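Local coordinates for Serine/threonine/tyrosine-interacting protein (Homo sapiens, PDB 2R0B) that is a catalytically inactive phosphatase that anchors the kinases ERK1 and ERK2 in the nucleus and keeps the F-box protein FBXW7 out of its ubiquitin ligase complex, at residues N43-A46 with N47-P51; V141-L144 with Q145-E148. All coordinates share one frame; numbering follows the deposited sequence.

Interaction 1 (N43-A46 with N47-P51); sequences NIEA and NFIKP
Glu45 passes its CB and CG methylenes obliquely against one end of the Phe48 ring, CG coming 4.1 Å from Phe48 CZ, while its carboxylate stands almost square to the ring, the two planes 89° apart. Ile49 runs alongside the same chain, pointing the same way, and sets its CD1 methyl 3.9 Å from Glu45 CB. The aliphatic part of the glutamate is thus packed by two hydrophobic side chains before it reaches its polar end. Phe48 holds CG between its backbone N and carbonyl carbon (chi1 68°), and this turns the ring back over the residue three places earlier.

The backbone folds in the same sense. Glu45 O accepts two hydrogen bonds, from Phe48 N at 3.1 Å and from Ile49 N at 2.9 Å; the first donor sits above the carbonyl plane, the second nearly in line with the C=O bond. This tight turn follows a short 3-10 segment and is closed further by a CA-H...O contact of 3.5 Å from Ala46 CA to Ile49 O. Lys50 bends at its far end, leaving CE 3.7 Å from Ala46 O.

The Glu45 carboxylate is buried and well partnered: OE1 takes a salt bridge from Arg103 and a hydrogen bond from Gln42 N, and OE2 is bonded by Asn98 ND2. Arg103 closes the sequence that corresponds to the HCX5R phosphate-binding loop of this family. A glutamine in place of Glu45 could keep the methylene packing but would probably leave Arg103 without its charge partner. The chemistry implies a glutamate whose methylenes pack on Phe48 and Ile49 while its carboxylate reaches Arg103 and Asn98, consistent with a part in positioning the loop that corresponds to the phosphate-binding loop.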
ATOM      1  N   ASN A  43      14.374   6.390   4.543  1.00 19.27           N
ATOM      2  CA  ASN A  43      15.220   7.343   3.856  1.00 20.11           C
ATOM      3  C   ASN A  43      16.475   6.679   3.266  1.00 19.52           C
ATOM      4  O   ASN A  43      16.903   7.032   2.165  1.00 19.61           O
ATOM      5  CB  ASN A  43      15.574   8.515   4.767  1.00 20.55           C
ATOM      6  CG  ASN A  43      14.368   9.372   5.097  1.00 22.99           C
ATOM      7  OD1 ASN A  43      13.471   9.568   4.264  1.00 24.55           O
ATOM      8  ND2 ASN A  43      14.333   9.889   6.337  1.00 25.66           N
ATOM      9  N   ILE A  44      17.015   5.680   3.974  1.00 19.61           N
ATOM     10  CA  ILE A  44      18.199   4.953   3.498  1.00 19.41           C
ATOM     11  C   ILE A  44      17.944   4.114   2.240  1.00 18.47           C
ATOM     12  O   ILE A  44      18.899   3.794   1.531  1.00 18.88           O
ATOM     13  CB  ILE A  44      18.881   4.036   4.570  1.00 19.46           C
ATOM     14  CG1 ILE A  44      17.910   2.988   5.110  1.00 19.90           C
ATOM     15  CG2 ILE A  44      19.495   4.878   5.696  1.00 21.01           C
ATOM     16  CD1 ILE A  44      18.580   1.913   5.946  1.00 20.58           C
ATOM     17  N   GLU A  45      16.671   3.776   1.982  1.00 17.62           N
ATOM     18  CA  GLU A  45      16.242   3.110   0.744  1.00 17.01           C
ATOM     19  C   GLU A  45      15.943   4.054  -0.421  1.00 16.58           C
ATOM     20  O   GLU A  45      15.627   3.596  -1.518  1.00 15.94           O
ATOM     21  CB  GLU A  45      14.993   2.242   0.997  1.00 16.79           C
ATOM     22  CG  GLU A  45      15.219   1.016   1.893  1.00 17.43           C
ATOM     23  CD  GLU A  45      13.905   0.339   2.320  1.00 17.85           C
ATOM     24  OE1 GLU A  45      12.979   1.071   2.683  1.00 17.81           O
ATOM     25  OE2 GLU A  45      13.821  -0.923   2.356  1.00 17.42           O
ATOM     26  N   ALA A  46      15.998   5.369  -0.187  1.00 16.72           N
ATOM     27  CA  ALA A  46      15.556   6.338  -1.196  1.00 17.16           C
ATOM     28  C   ALA A  46      16.447   6.431  -2.459  1.00 17.34           C
ATOM     29  O   ALA A  46      16.030   6.989  -3.472  1.00 17.93           O
ATOM     30  CB  ALA A  46      15.303   7.729  -0.554  1.00 17.81           C
ATOM     31  N   ASN A  47      17.636   5.827  -2.418  1.00 17.30           N
ATOM     32  CA  ASN A  47      18.451   5.671  -3.643  1.00 16.95           C
ATOM     33  C   ASN A  47      17.827   4.754  -4.697  1.00 17.34           C
ATOM     34  O   ASN A  47      18.049   4.944  -5.895  1.00 17.66           O
ATOM     35  CB  ASN A  47      19.899   5.213  -3.343  1.00 16.59           C
ATOM     36  CG  ASN A  47      19.983   3.945  -2.464  1.00 18.13           C
ATOM     37  OD1 ASN A  47      19.118   3.686  -1.613  1.00 17.56           O
ATOM     38  ND2 ASN A  47      21.062   3.172  -2.644  1.00 13.69           N
ATOM     39  N   PHE A  48      17.075   3.740  -4.270  1.00 16.60           N
ATOM     40  CA  PHE A  48      16.477   2.830  -5.239  1.00 16.33           C
ATOM     41  C   PHE A  48      14.950   2.761  -5.182  1.00 16.74           C
ATOM     42  O   PHE A  48      14.334   2.198  -6.083  1.00 16.82           O
ATOM     43  CB  PHE A  48      17.103   1.426  -5.182  1.00 16.27           C
ATOM     44  CG  PHE A  48      16.800   0.655  -3.919  1.00 15.24           C
ATOM     45  CD1 PHE A  48      15.867  -0.354  -3.922  1.00 13.35           C
ATOM     46  CD2 PHE A  48      17.506   0.893  -2.752  1.00 14.11           C
ATOM     47  CE1 PHE A  48      15.605  -1.112  -2.801  1.00 13.62           C
ATOM     48  CE2 PHE A  48      17.249   0.144  -1.593  1.00 14.89           C
ATOM     49  CZ  PHE A  48      16.285  -0.865  -1.610  1.00 16.05           C
ATOM     50  N   ILE A  49      14.351   3.334  -4.134  1.00 15.88           N
ATOM     51  CA  ILE A  49      12.897   3.374  -4.008  1.00 15.49           C
ATOM     52  C   ILE A  49      12.447   4.840  -3.954  1.00 15.11           C
ATOM     53  O   ILE A  49      12.612   5.528  -2.937  1.00 16.51           O
ATOM     54  CB  ILE A  49      12.355   2.625  -2.787  1.00 14.61           C
ATOM     55  CG1 ILE A  49      12.870   1.196  -2.715  1.00 15.14           C
ATOM     56  CG2 ILE A  49      10.807   2.568  -2.834  1.00 13.99           C
ATOM     57  CD1 ILE A  49      12.479   0.508  -1.435  1.00 14.12           C
ATOM     58  N   LYS A  50      11.867   5.292  -5.052  1.00 16.29           N
ATOM     59  CA  LYS A  50      11.564   6.704  -5.233  1.00 17.04           C
ATOM     60  C   LYS A  50      10.554   6.913  -6.366  1.00 16.53           C
ATOM     61  O   LYS A  50      10.332   6.012  -7.175  1.00 16.05           O
ATOM     62  CB  LYS A  50      12.863   7.454  -5.550  1.00 17.39           C
ATOM     63  CG  LYS A  50      13.328   7.271  -6.987  1.00 20.79           C
ATOM     64  CD  LYS A  50      14.630   7.999  -7.247  1.00 26.97           C
ATOM     65  CE  LYS A  50      15.822   7.086  -7.117  1.00 28.87           C
ATOM     66  NZ  LYS A  50      16.043   6.256  -8.360  1.00 31.66           N
ATOM     67  N   PRO A  51       9.919   8.090  -6.422  1.00 17.20           N
ATOM     68  CA  PRO A  51       9.044   8.363  -7.576  1.00 16.85           C
ATOM     69  C   PRO A  51       9.843   8.423  -8.871  1.00 18.03           C
ATOM     70  O   PRO A  51      10.852   9.149  -8.950  1.00 19.04           O
ATOM     71  CB  PRO A  51       8.455   9.732  -7.241  1.00 18.81           C
ATOM     72  CG  PRO A  51       8.542   9.825  -5.787  1.00 16.93           C
ATOM     73  CD  PRO A  51       9.845   9.183  -5.435  1.00 16.68           C
TER

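Interaction 2 (V141-L144 with Q145-E148); sequences VHQL and QEYE. With SO4 (sulfate ion), chain C.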
ATOM      1  N   VAL A 141       0.599  -5.487  12.898  1.00 14.26           N
ATOM      2  CA  VAL A 141      -0.670  -6.184  13.121  1.00 14.36           C
ATOM      3  C   VAL A 141      -1.422  -5.567  14.302  1.00 13.96           C
ATOM      4  O   VAL A 141      -2.608  -5.232  14.193  1.00 12.97           O
ATOM      5  CB  VAL A 141      -0.477  -7.674  13.329  1.00 14.11           C
ATOM      6  CG1 VAL A 141      -1.834  -8.342  13.670  1.00 14.62           C
ATOM      7  CG2 VAL A 141       0.139  -8.298  12.091  1.00 14.94           C
ATOM      8  N   HIS A 142      -0.722  -5.397  15.419  1.00 14.11           N
ATOM      9  CA  HIS A 142      -1.298  -4.673  16.543  1.00 14.63           C
ATOM     10  C   HIS A 142      -1.837  -3.296  16.146  1.00 13.70           C
ATOM     11  O   HIS A 142      -2.916  -2.907  16.611  1.00 14.81           O
ATOM     12  CB  HIS A 142      -0.290  -4.557  17.684  1.00 15.33           C
ATOM     13  CG  HIS A 142      -0.101  -5.830  18.441  1.00 19.57           C
ATOM     14  ND1 HIS A 142      -0.575  -6.011  19.725  1.00 25.04           N
ATOM     15  CD2 HIS A 142       0.465  -7.003  18.080  1.00 24.30           C
ATOM     16  CE1 HIS A 142      -0.274  -7.231  20.135  1.00 24.94           C
ATOM     17  NE2 HIS A 142       0.352  -7.858  19.152  1.00 26.88           N
ATOM     18  N   GLN A 143      -1.088  -2.554  15.320  1.00 13.00           N
ATOM     19  CA  GLN A 143      -1.531  -1.193  14.954  1.00 13.40           C
ATOM     20  C   GLN A 143      -2.763  -1.212  14.051  1.00 13.16           C
ATOM     21  O   GLN A 143      -3.607  -0.309  14.133  1.00 13.66           O
ATOM     22  CB  GLN A 143      -0.411  -0.379  14.313  1.00 12.92           C
ATOM     23  CG  GLN A 143       0.658   0.029  15.299  1.00 13.09           C
ATOM     24  CD  GLN A 143       1.801   0.745  14.646  1.00 13.99           C
ATOM     25  OE1 GLN A 143       1.622   1.778  13.969  1.00 15.37           O
ATOM     26  NE2 GLN A 143       3.001   0.222  14.863  1.00 15.26           N
ATOM     27  N   LEU A 144      -2.870  -2.251  13.220  1.00 13.20           N
ATOM     28  CA  LEU A 144      -4.074  -2.452  12.405  1.00 13.92           C
ATOM     29  C   LEU A 144      -5.319  -2.650  13.283  1.00 13.41           C
ATOM     30  O   LEU A 144      -6.361  -2.028  13.066  1.00 14.67           O
ATOM     31  CB  LEU A 144      -3.856  -3.639  11.474  1.00 14.14           C
ATOM     32  CG  LEU A 144      -2.944  -3.194  10.328  1.00 14.38           C
ATOM     33  CD1 LEU A 144      -2.336  -4.407   9.621  1.00 14.69           C
ATOM     34  CD2 LEU A 144      -3.715  -2.287   9.335  1.00 13.87           C
ATOM     35  N   GLN A 145      -5.188  -3.531  14.271  1.00 14.05           N
ATOM     36  CA  GLN A 145      -6.233  -3.775  15.269  1.00 13.86           C
ATOM     37  C   GLN A 145      -6.581  -2.530  16.096  1.00 14.02           C
ATOM     38  O   GLN A 145      -7.761  -2.259  16.398  1.00 14.03           O
ATOM     39  CB  GLN A 145      -5.791  -4.969  16.136  1.00 14.20           C
ATOM     40  CG  GLN A 145      -5.592  -6.244  15.287  1.00 14.69           C
ATOM     41  CD  GLN A 145      -4.877  -7.363  16.038  1.00 14.99           C
ATOM     42  OE1 GLN A 145      -3.879  -7.134  16.723  1.00 16.39           O
ATOM     43  NE2 GLN A 145      -5.388  -8.586  15.905  1.00 16.62           N
ATOM     44  N   GLU A 146      -5.555  -1.756  16.425  1.00 13.14           N
ATOM     45  CA  GLU A 146      -5.694  -0.554  17.224  1.00 13.73           C
ATOM     46  C   GLU A 146      -6.503   0.498  16.449  1.00 14.19           C
ATOM     47  O   GLU A 146      -7.305   1.204  17.034  1.00 15.28           O
ATOM     48  CB  GLU A 146      -4.296  -0.035  17.595  1.00 13.32           C
ATOM     49  CG  GLU A 146      -4.225   1.273  18.400  1.00 13.99           C
ATOM     50  CD  GLU A 146      -2.828   1.863  18.427  1.00 15.80           C
ATOM     51  OE1 GLU A 146      -1.893   1.243  17.921  1.00 16.73           O
ATOM     52  OE2 GLU A 146      -2.657   2.996  18.942  1.00 22.00           O
ATOM     53  N   TYR A 147      -6.288   0.575  15.139  1.00 14.33           N
ATOM     54  CA  TYR A 147      -6.931   1.555  14.288  1.00 14.60           C
ATOM     55  C   TYR A 147      -8.397   1.149  14.107  1.00 14.85           C
ATOM     56  O   TYR A 147      -9.277   2.003  14.075  1.00 14.62           O
ATOM     57  CB  TYR A 147      -6.185   1.652  12.941  1.00 15.39           C
ATOM     58  CG  TYR A 147      -6.777   2.653  11.964  1.00 16.13           C
ATOM     59  CD1 TYR A 147      -6.870   4.013  12.291  1.00 17.03           C
ATOM     60  CD2 TYR A 147      -7.244   2.233  10.711  1.00 15.92           C
ATOM     61  CE1 TYR A 147      -7.431   4.932  11.387  1.00 19.39           C
ATOM     62  CE2 TYR A 147      -7.808   3.138   9.806  1.00 16.90           C
ATOM     63  CZ  TYR A 147      -7.891   4.482  10.145  1.00 18.17           C
ATOM     64  OH  TYR A 147      -8.444   5.390   9.253  1.00 20.67           O
ATOM     65  N   GLU A 148      -8.658  -0.155  14.019  1.00 15.18           N
ATOM     66  CA  GLU A 148     -10.041  -0.605  13.939  1.00 15.76           C
ATOM     67  C   GLU A 148     -10.812  -0.184  15.193  1.00 16.37           C
ATOM     68  O   GLU A 148     -11.956   0.275  15.107  1.00 16.37           O
ATOM     69  CB  GLU A 148     -10.131  -2.122  13.727  1.00 15.86           C
ATOM     70  CG  GLU A 148     -11.551  -2.633  13.664  1.00 16.05           C
ATOM     71  CD  GLU A 148     -11.671  -4.165  13.682  1.00 17.18           C
ATOM     72  OE1 GLU A 148     -11.043  -4.828  14.541  1.00 16.35           O
ATOM     73  OE2 GLU A 148     -12.438  -4.722  12.847  1.00 19.48           O
TER
HETATM   74  S   SO4 C   2      -8.780 -10.064  14.824  1.00 25.37           S
HETATM   75  O1  SO4 C   2     -10.179  -9.970  15.285  1.00 30.55           O
HETATM   76  O2  SO4 C   2      -8.272  -8.706  14.991  1.00 26.07           O
HETATM   77  O3  SO4 C   2      -8.076 -11.042  15.635  1.00 31.42           O
HETATM   78  O4  SO4 C   2      -8.828 -10.476  13.430  1.00 28.73           O
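Over one face of the His142 imidazole lies the amide oxygen of Gln145, OE1 standing 4.4 Å from His142 CG. The same amide lies at a slant to the Val141 side chain, with Val141 CG1 3.9 Å from OE1. Gln145 can lie back over the preceding turn because its CG is anti to its own carbonyl carbon (chi1 -60°) and the chain stays extended beyond it. At the other end of the amide, NE2 gives a hydrogen bond of 3.0 Å to O2 of a sulfate ion, probably from the crystallisation liquor and also bonded by Arg121. Glutamine suits this place, since its methylenes and amide can lie over the preceding turn against Val141 and His142; that its N-H meets the sulfate is incidental.

On another side of the helix Gln143 and Glu146 run side by side, Glu146 OE1 coming 3.9 Å from Gln143 CG, with amide and carboxylate planes 60° apart. The Gln143 amide is held elsewhere, by backbone groups of Glu70, Ile72 and Ile73, while Leu144 packs on Ile109, Ala110 and Met113 of helix 103-116 and the Tyr147 hydroxyl bonds to Glu114 of that helix.

Beneath these side chains runs regular alpha-helical i to i+4 bonding: Gln145 N to Val141 O at 3.1 Å is nearly straight, and Glu146 N reaches His142 O at 2.9 Å. Tyr147 N bonds to Gln143 O and, weakly, to Leu144 O. Such chemistry makes the helix amphipathic: leucine and tyrosine are fixed against the core, and polar residues take the flanks, where Gln143 ties down the backbone at Glu70, Ile72 and Ile73.

Along the chain the two contacts stand in series, neither nesting nor crossing: interaction 1 is a local turn, interaction 2 successive turns of one helix, and neither closes a long loop. Interaction 1 comes first, folding the connection between strands 36-41 and 58-63, neighbours in the central sheet, just ahead of the FBXW7-binding motif Phe53 to Gln55. Interaction 2 lies in the last helix, 138-152. Their centres are 27 Å apart and their nearest atoms about 16 Å, so they do not touch. Both lie within one dual-specificity phosphatase domain, the first tying the strand connection to the start of helix 103-116 through Arg103, the second packing the last helix against its later turns.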